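Local coordinates for cytidylyltransferase (Leptospira borgpetersenii serovar Hardjo-bovis, PDB 6OEW), which probably transfers a cytidylyl group from a nucleotide to a sugar-type acceptor, as a metal-dependent nucleotidyltransferase with a GT-A-like fold, at residues K196-T209 against L227-N240. Sequence-based numbering, arbitrary orientation. Where two conformers were deposited one is given.
Sequences KYRLTIDTIEDYET and LIEVIKKNPSIIQN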
loop_
_atom_site.group_PDB
_atom_site.type_symbol
_atom_site.label_atom_id
_atom_site.label_comp_id
_atom_site.label_asym_id
_atom_site.label_seq_id
_atom_site.Cartn_x
_atom_site.Cartn_y
_atom_site.Cartn_z
ATOM N N LYS A 196 -5.413 -8.852 -14.410
ATOM C CA LYS A 196 -6.810 -8.651 -14.812
ATOM C C LYS A 196 -7.744 -8.528 -13.619
ATOM O O LYS A 196 -8.901 -8.123 -13.799
ATOM C CB LYS A 196 -7.290 -9.799 -15.708
ATOM C CG LYS A 196 -7.284 -11.162 -15.012
ATOM C CD LYS A 196 -7.599 -12.313 -15.967
ATOM C CE LYS A 196 -7.376 -13.653 -15.279
ATOM N NZ LYS A 196 -7.721 -14.813 -16.155
ATOM N N TYR A 197 -7.280 -8.859 -12.414
ATOM C CA TYR A 197 -8.102 -8.738 -11.220
ATOM C C TYR A 197 -7.857 -7.397 -10.542
ATOM O O TYR A 197 -6.715 -6.950 -10.401
ATOM C CB TYR A 197 -7.825 -9.882 -10.246
ATOM C CG TYR A 197 -8.181 -11.238 -10.810
ATOM C CD1 TYR A 197 -9.515 -11.604 -11.021
ATOM C CD2 TYR A 197 -7.191 -12.148 -11.147
ATOM C CE1 TYR A 197 -9.835 -12.852 -11.551
ATOM C CE2 TYR A 197 -7.501 -13.393 -11.671
ATOM C CZ TYR A 197 -8.820 -13.741 -11.871
ATOM O OH TYR A 197 -9.124 -14.981 -12.395
ATOM N N ARG A 198 -8.934 -6.758 -10.120
ATOM C CA ARG A 198 -8.858 -5.460 -9.466
ATOM C C ARG A 198 -9.307 -5.613 -8.022
ATOM O O ARG A 198 -10.482 -5.864 -7.755
ATOM C CB ARG A 198 -9.723 -4.435 -10.190
ATOM C CG ARG A 198 -9.731 -3.088 -9.480
ATOM C CD ARG A 198 -10.626 -2.091 -10.241
ATOM N NE ARG A 198 -9.984 -1.637 -11.471
ATOM C CZ ARG A 198 -9.119 -0.623 -11.536
ATOM N NH1 ARG A 198 -8.781 0.060 -10.437
ATOM N NH2 ARG A 198 -8.586 -0.289 -12.708
ATOM N N LEU A 199 -8.374 -5.458 -7.093
ATOM C CA LEU A 199 -8.666 -5.655 -5.680
ATOM C C LEU A 199 -8.317 -4.410 -4.872
ATOM O O LEU A 199 -8.059 -4.489 -3.667
ATOM C CB LEU A 199 -7.933 -6.903 -5.163
ATOM C CG LEU A 199 -8.395 -8.184 -5.883
ATOM C CD1 LEU A 199 -7.562 -9.400 -5.500
ATOM C CD2 LEU A 199 -9.876 -8.446 -5.626
ATOM N N THR A 200 -8.310 -3.256 -5.517
ATOM C CA THR A 200 -8.195 -1.989 -4.824
ATOM C C THR A 200 -9.600 -1.404 -4.672
ATOM O O THR A 200 -10.561 -1.899 -5.279
ATOM C CB THR A 200 -7.257 -1.061 -5.605
ATOM O OG1 THR A 200 -7.110 0.183 -4.919
ATOM C CG2 THR A 200 -7.769 -0.854 -7.004
ATOM N N ILE A 201 -9.743 -0.415 -3.792
ATOM C CA ILE A 201 -11.064 0.174 -3.547
ATOM C C ILE A 201 -11.049 1.626 -4.013
ATOM O O ILE A 201 -10.412 2.501 -3.407
ATOM C CB ILE A 201 -11.508 0.043 -2.082
ATOM C CG1 ILE A 201 -12.872 0.728 -1.906
ATOM C CG2 ILE A 201 -10.437 0.571 -1.093
ATOM C CD1 ILE A 201 -13.699 0.128 -0.820
ATOM N N ASP A 202 -11.735 1.862 -5.126
ATOM C CA ASP A 202 -11.972 3.180 -5.665
ATOM C C ASP A 202 -13.426 3.410 -6.038
ATOM O O ASP A 202 -13.799 4.562 -6.261
ATOM C CB ASP A 202 -11.113 3.422 -6.909
ATOM C CG ASP A 202 -9.645 3.569 -6.586
ATOM O OD1 ASP A 202 -9.290 4.468 -5.779
ATOM O OD2 ASP A 202 -8.858 2.781 -7.154
ATOM N N THR A 203 -14.248 2.360 -6.110
ATOM C CA THR A 203 -15.658 2.476 -6.455
ATOM C C THR A 203 -16.475 1.579 -5.535
ATOM O O THR A 203 -15.943 0.695 -4.842
ATOM C CB THR A 203 -15.940 2.061 -7.900
ATOM O OG1 THR A 203 -15.583 0.680 -8.049
ATOM C CG2 THR A 203 -15.150 2.901 -8.877
ATOM N N ILE A 204 -17.792 1.786 -5.581
ATOM C CA ILE A 204 -18.719 0.935 -4.840
ATOM C C ILE A 204 -18.627 -0.507 -5.332
ATOM O O ILE A 204 -18.726 -1.461 -4.545
ATOM C CB ILE A 204 -20.153 1.484 -4.966
ATOM C CG1 ILE A 204 -20.306 2.747 -4.130
ATOM C CG2 ILE A 204 -21.179 0.442 -4.554
ATOM C CD1 ILE A 204 -19.866 2.563 -2.718
ATOM N N GLU A 205 -18.444 -0.684 -6.645
ATOM C CA GLU A 205 -18.302 -2.020 -7.214
ATOM C C GLU A 205 -17.035 -2.711 -6.693
ATOM O O GLU A 205 -17.024 -3.933 -6.478
ATOM C CB GLU A 205 -18.281 -1.924 -8.740
ATOM C CG GLU A 205 -19.595 -1.459 -9.374
ATOM C CD GLU A 205 -19.907 0.028 -9.147
ATOM O OE1 GLU A 205 -18.964 0.847 -9.032
ATOM O OE2 GLU A 205 -21.110 0.374 -9.082
ATOM N N ASP A 206 -15.951 -1.952 -6.497
ATOM C CA ASP A 206 -14.757 -2.529 -5.873
ATOM C C ASP A 206 -15.087 -3.041 -4.482
ATOM O O ASP A 206 -14.691 -4.150 -4.090
ATOM C CB ASP A 206 -13.648 -1.484 -5.752
ATOM C CG ASP A 206 -12.992 -1.137 -7.071
ATOM O OD1 ASP A 206 -13.125 -1.885 -8.059
ATOM O OD2 ASP A 206 -12.329 -0.082 -7.103
ATOM N N TYR A 207 -15.760 -2.193 -3.704
ATOM C CA TYR A 207 -16.185 -2.509 -2.350
ATOM C C TYR A 207 -17.002 -3.791 -2.308
ATOM O O TYR A 207 -16.789 -4.641 -1.437
ATOM C CB TYR A 207 -16.993 -1.323 -1.806
ATOM C CG TYR A 207 -17.480 -1.413 -0.374
ATOM C CD1 TYR A 207 -16.620 -1.787 0.668
ATOM C CD2 TYR A 207 -18.784 -1.077 -0.059
ATOM C CE1 TYR A 207 -17.089 -1.848 1.995
ATOM C CE2 TYR A 207 -19.250 -1.118 1.239
ATOM C CZ TYR A 207 -18.406 -1.498 2.268
ATOM O OH TYR A 207 -18.919 -1.540 3.557
ATOM N N GLU A 208 -17.991 -3.918 -3.198
ATOM C CA GLU A 208 -18.825 -5.117 -3.230
ATOM C C GLU A 208 -17.985 -6.353 -3.526
ATOM O O GLU A 208 -18.183 -7.415 -2.927
ATOM C CB GLU A 208 -19.916 -4.969 -4.293
ATOM C CG GLU A 208 -20.876 -3.790 -4.077
ATOM C CD GLU A 208 -21.834 -3.562 -5.248
ATOM O OE1 GLU A 208 -21.591 -4.082 -6.358
ATOM O OE2 GLU A 208 -22.838 -2.856 -5.056
ATOM N N THR A 209 -17.063 -6.223 -4.483
ATOM C CA THR A 209 -16.128 -7.303 -4.813
ATOM C C THR A 209 -15.299 -7.703 -3.598
ATOM O O THR A 209 -15.156 -8.896 -3.281
ATOM C CB THR A 209 -15.199 -6.841 -5.944
ATOM O OG1 THR A 209 -15.978 -6.559 -7.114
ATOM C CG2 THR A 209 -14.117 -7.916 -6.269
ATOM N N LEU A 227 -6.521 -16.156 -2.128
ATOM C CA LEU A 227 -7.551 -15.232 -2.592
ATOM C C LEU A 227 -7.803 -15.384 -4.086
ATOM O O LEU A 227 -8.958 -15.417 -4.531
ATOM C CB LEU A 227 -7.119 -13.802 -2.257
ATOM C CG LEU A 227 -7.996 -12.632 -2.712
ATOM C CD1 LEU A 227 -9.364 -12.714 -2.057
ATOM C CD2 LEU A 227 -7.332 -11.288 -2.392
ATOM N N ILE A 228 -6.734 -15.453 -4.879
ATOM C CA ILE A 228 -6.898 -15.650 -6.315
ATOM C C ILE A 228 -7.532 -17.004 -6.603
ATOM O O ILE A 228 -8.363 -17.132 -7.509
ATOM C CB ILE A 228 -5.551 -15.491 -7.040
ATOM C CG1 ILE A 228 -4.917 -14.140 -6.691
ATOM C CG2 ILE A 228 -5.735 -15.645 -8.548
ATOM C CD1 ILE A 228 -5.805 -12.944 -7.003
ATOM N N GLU A 229 -7.157 -18.043 -5.845
ATOM C CA GLU A 229 -7.746 -19.359 -6.089
ATOM C C GLU A 229 -9.234 -19.370 -5.768
ATOM O O GLU A 229 -10.017 -20.008 -6.475
ATOM C CB GLU A 229 -7.010 -20.434 -5.290
ATOM C CG GLU A 229 -5.640 -20.777 -5.858
ATOM C CD GLU A 229 -5.698 -21.235 -7.313
ATOM O OE1 GLU A 229 -6.686 -21.897 -7.704
ATOM O OE2 GLU A 229 -4.753 -20.923 -8.069
ATOM N N VAL A 230 -9.647 -18.650 -4.724
ATOM C CA VAL A 230 -11.069 -18.570 -4.398
ATOM C C VAL A 230 -11.833 -17.794 -5.473
ATOM O O VAL A 230 -12.946 -18.177 -5.854
ATOM C CB VAL A 230 -11.259 -17.954 -2.997
ATOM C CG1 VAL A 230 -12.642 -17.360 -2.848
ATOM C CG2 VAL A 230 -11.044 -19.012 -1.932
ATOM N N ILE A 231 -11.254 -16.698 -5.973
ATOM C CA ILE A 231 -11.857 -15.954 -7.081
ATOM C C ILE A 231 -11.952 -16.830 -8.326
ATOM O O ILE A 231 -12.965 -16.819 -9.042
ATOM C CB ILE A 231 -11.059 -14.663 -7.361
ATOM C CG1 ILE A 231 -11.176 -13.665 -6.201
ATOM C CG2 ILE A 231 -11.514 -14.030 -8.669
ATOM C CD1 ILE A 231 -10.152 -12.515 -6.234
ATOM N N LYS A 232 -10.910 -17.624 -8.598
ATOM C CA LYS A 232 -10.970 -18.507 -9.756
ATOM C C LYS A 232 -12.049 -19.574 -9.598
ATOM O O LYS A 232 -12.678 -19.965 -10.591
ATOM C CB LYS A 232 -9.601 -19.147 -10.009
ATOM C CG LYS A 232 -8.584 -18.151 -10.565
ATOM C CD LYS A 232 -7.304 -18.839 -11.055
ATOM C CE LYS A 232 -6.280 -17.822 -11.588
ATOM N NZ LYS A 232 -6.785 -16.996 -12.731
ATOM N N LYS A 233 -12.289 -20.047 -8.371
ATOM C CA LYS A 233 -13.335 -21.044 -8.154
ATOM C C LYS A 233 -14.722 -20.419 -8.091
ATOM O O LYS A 233 -15.714 -21.095 -8.390
ATOM C CB LYS A 233 -13.066 -21.827 -6.868
ATOM N N ASN A 234 -14.813 -19.146 -7.708
ATOM C CA ASN A 234 -16.080 -18.428 -7.582
ATOM C C ASN A 234 -16.005 -17.149 -8.406
ATOM O O ASN A 234 -15.943 -16.047 -7.850
ATOM C CB ASN A 234 -16.376 -18.121 -6.114
ATOM C CG ASN A 234 -16.407 -19.373 -5.258
ATOM O OD1 ASN A 234 -17.454 -20.004 -5.105
ATOM N ND2 ASN A 234 -15.249 -19.759 -4.721
ATOM N N PRO A 235 -16.011 -17.261 -9.741
ATOM C CA PRO A 235 -15.796 -16.068 -10.577
ATOM C C PRO A 235 -16.781 -14.940 -10.303
ATOM O O PRO A 235 -16.444 -13.776 -10.557
ATOM C CB PRO A 235 -15.936 -16.613 -12.007
ATOM C CG PRO A 235 -16.753 -17.859 -11.865
ATOM C CD PRO A 235 -16.330 -18.449 -10.549
ATOM N N SER A 236 -17.973 -15.234 -9.772
ATOM C CA SER A 236 -18.967 -14.194 -9.501
ATOM C C SER A 236 -18.617 -13.322 -8.301
ATOM O O SER A 236 -19.346 -12.367 -8.013
ATOM C CB SER A 236 -20.349 -14.824 -9.297
ATOM O OG SER A 236 -20.542 -15.244 -7.955
ATOM N N ILE A 237 -17.537 -13.624 -7.585
ATOM C CA ILE A 237 -17.024 -12.675 -6.602
ATOM C C ILE A 237 -16.744 -11.333 -7.264
ATOM O O ILE A 237 -16.962 -10.269 -6.666
ATOM C CB ILE A 237 -15.766 -13.244 -5.922
ATOM C CG1 ILE A 237 -16.160 -14.376 -4.968
ATOM C CG2 ILE A 237 -14.970 -12.131 -5.206
ATOM C CD1 ILE A 237 -14.962 -15.185 -4.478
ATOM N N ILE A 238 -16.264 -11.361 -8.507
ATOM C CA ILE A 238 -15.810 -10.159 -9.205
ATOM C C ILE A 238 -17.041 -9.372 -9.647
ATOM O O ILE A 238 -17.797 -9.823 -10.510
ATOM C CB ILE A 238 -14.910 -10.511 -10.396
ATOM C CG1 ILE A 238 -13.656 -11.238 -9.907
ATOM C CG2 ILE A 238 -14.480 -9.259 -11.128
ATOM C CD1 ILE A 238 -12.797 -10.371 -9.018
ATOM N N GLN A 239 -17.238 -8.192 -9.051
ATOM C CA GLN A 239 -18.385 -7.329 -9.339
ATOM C C GLN A 239 -17.968 -5.959 -9.864
ATOM O O GLN A 239 -18.828 -5.084 -10.050
ATOM C CB GLN A 239 -19.259 -7.157 -8.089
ATOM C CG GLN A 239 -20.117 -8.365 -7.742
ATOM C CD GLN A 239 -20.228 -8.596 -6.239
ATOM O OE1 GLN A 239 -19.377 -9.254 -5.640
ATOM N NE2 GLN A 239 -21.279 -8.062 -5.629
ATOM N N ASN A 240 -16.671 -5.747 -10.098
ATOM C CA ASN A 240 -16.142 -4.495 -10.625
ATOM C C ASN A 240 -15.607 -4.670 -12.038
ATOM O O ASN A 240 -14.849 -3.828 -12.529
ATOM C CB ASN A 240 -15.042 -3.951 -9.711
ATOM C CG ASN A 240 -13.875 -4.936 -9.548
ATOM O OD1 ASN A 240 -13.856 -6.024 -10.157
ATOM N ND2 ASN A 240 -12.896 -4.552 -8.734
HETATM O O HOH W 1 -12.219 -15.853 -11.808
HETATM O O HOH W 2 -11.652 -7.280 -11.006
#
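The ring of Y197 meets K232 at its edge, where NZ lies near the ring plane and donates to Y197 OH over 3.1 Å. K196 CG covers part of one face near the rim. The methyls I231 CG2, I228 CG2 and I238 CD1 approach the ring obliquely; the closest pair is Y197 CE1 and I231 CG2 at 3.5 Å. A water joins Y197 OH to I231 O. K196 NZ lies 4.2 Å from K232 NZ, so the two charges probably repel mildly. L199 CD1 meets L227 CD2 tip to tip at 3.6 Å.

The amide of N240 stands almost perpendicular to the carboxylate of D206, 87° between planes. Its chi1 of 59° sets CG between the backbone N and the carbonyl carbon, which points ND2 at both acceptors. N240 ND2 donates to D206 OD1 at 2.8 Å, on the anti side, tilted 29° from the carboxylate plane, and to R198 O from above that carbonyl plane. Both lie close to the amide plane, which fixes its rotation. A water donates to N240 OD1 and accepts from R198 N.

T209 OG1 accepts from Q239 N at 2.8 Å and donates to E205 O. T203 OG1 accepts from D206 N; with a weak return bond from T203 N to D206 OD2 this forms a capping box.

The chain after helix 224-233 is thus tied to R198 and helix 204-214. D206, held through OD1 by N240 and OD2 by D202 N, links loop, helix start and N240 near D108, a known magnesium-binding residue whose O bonds T200 OG1.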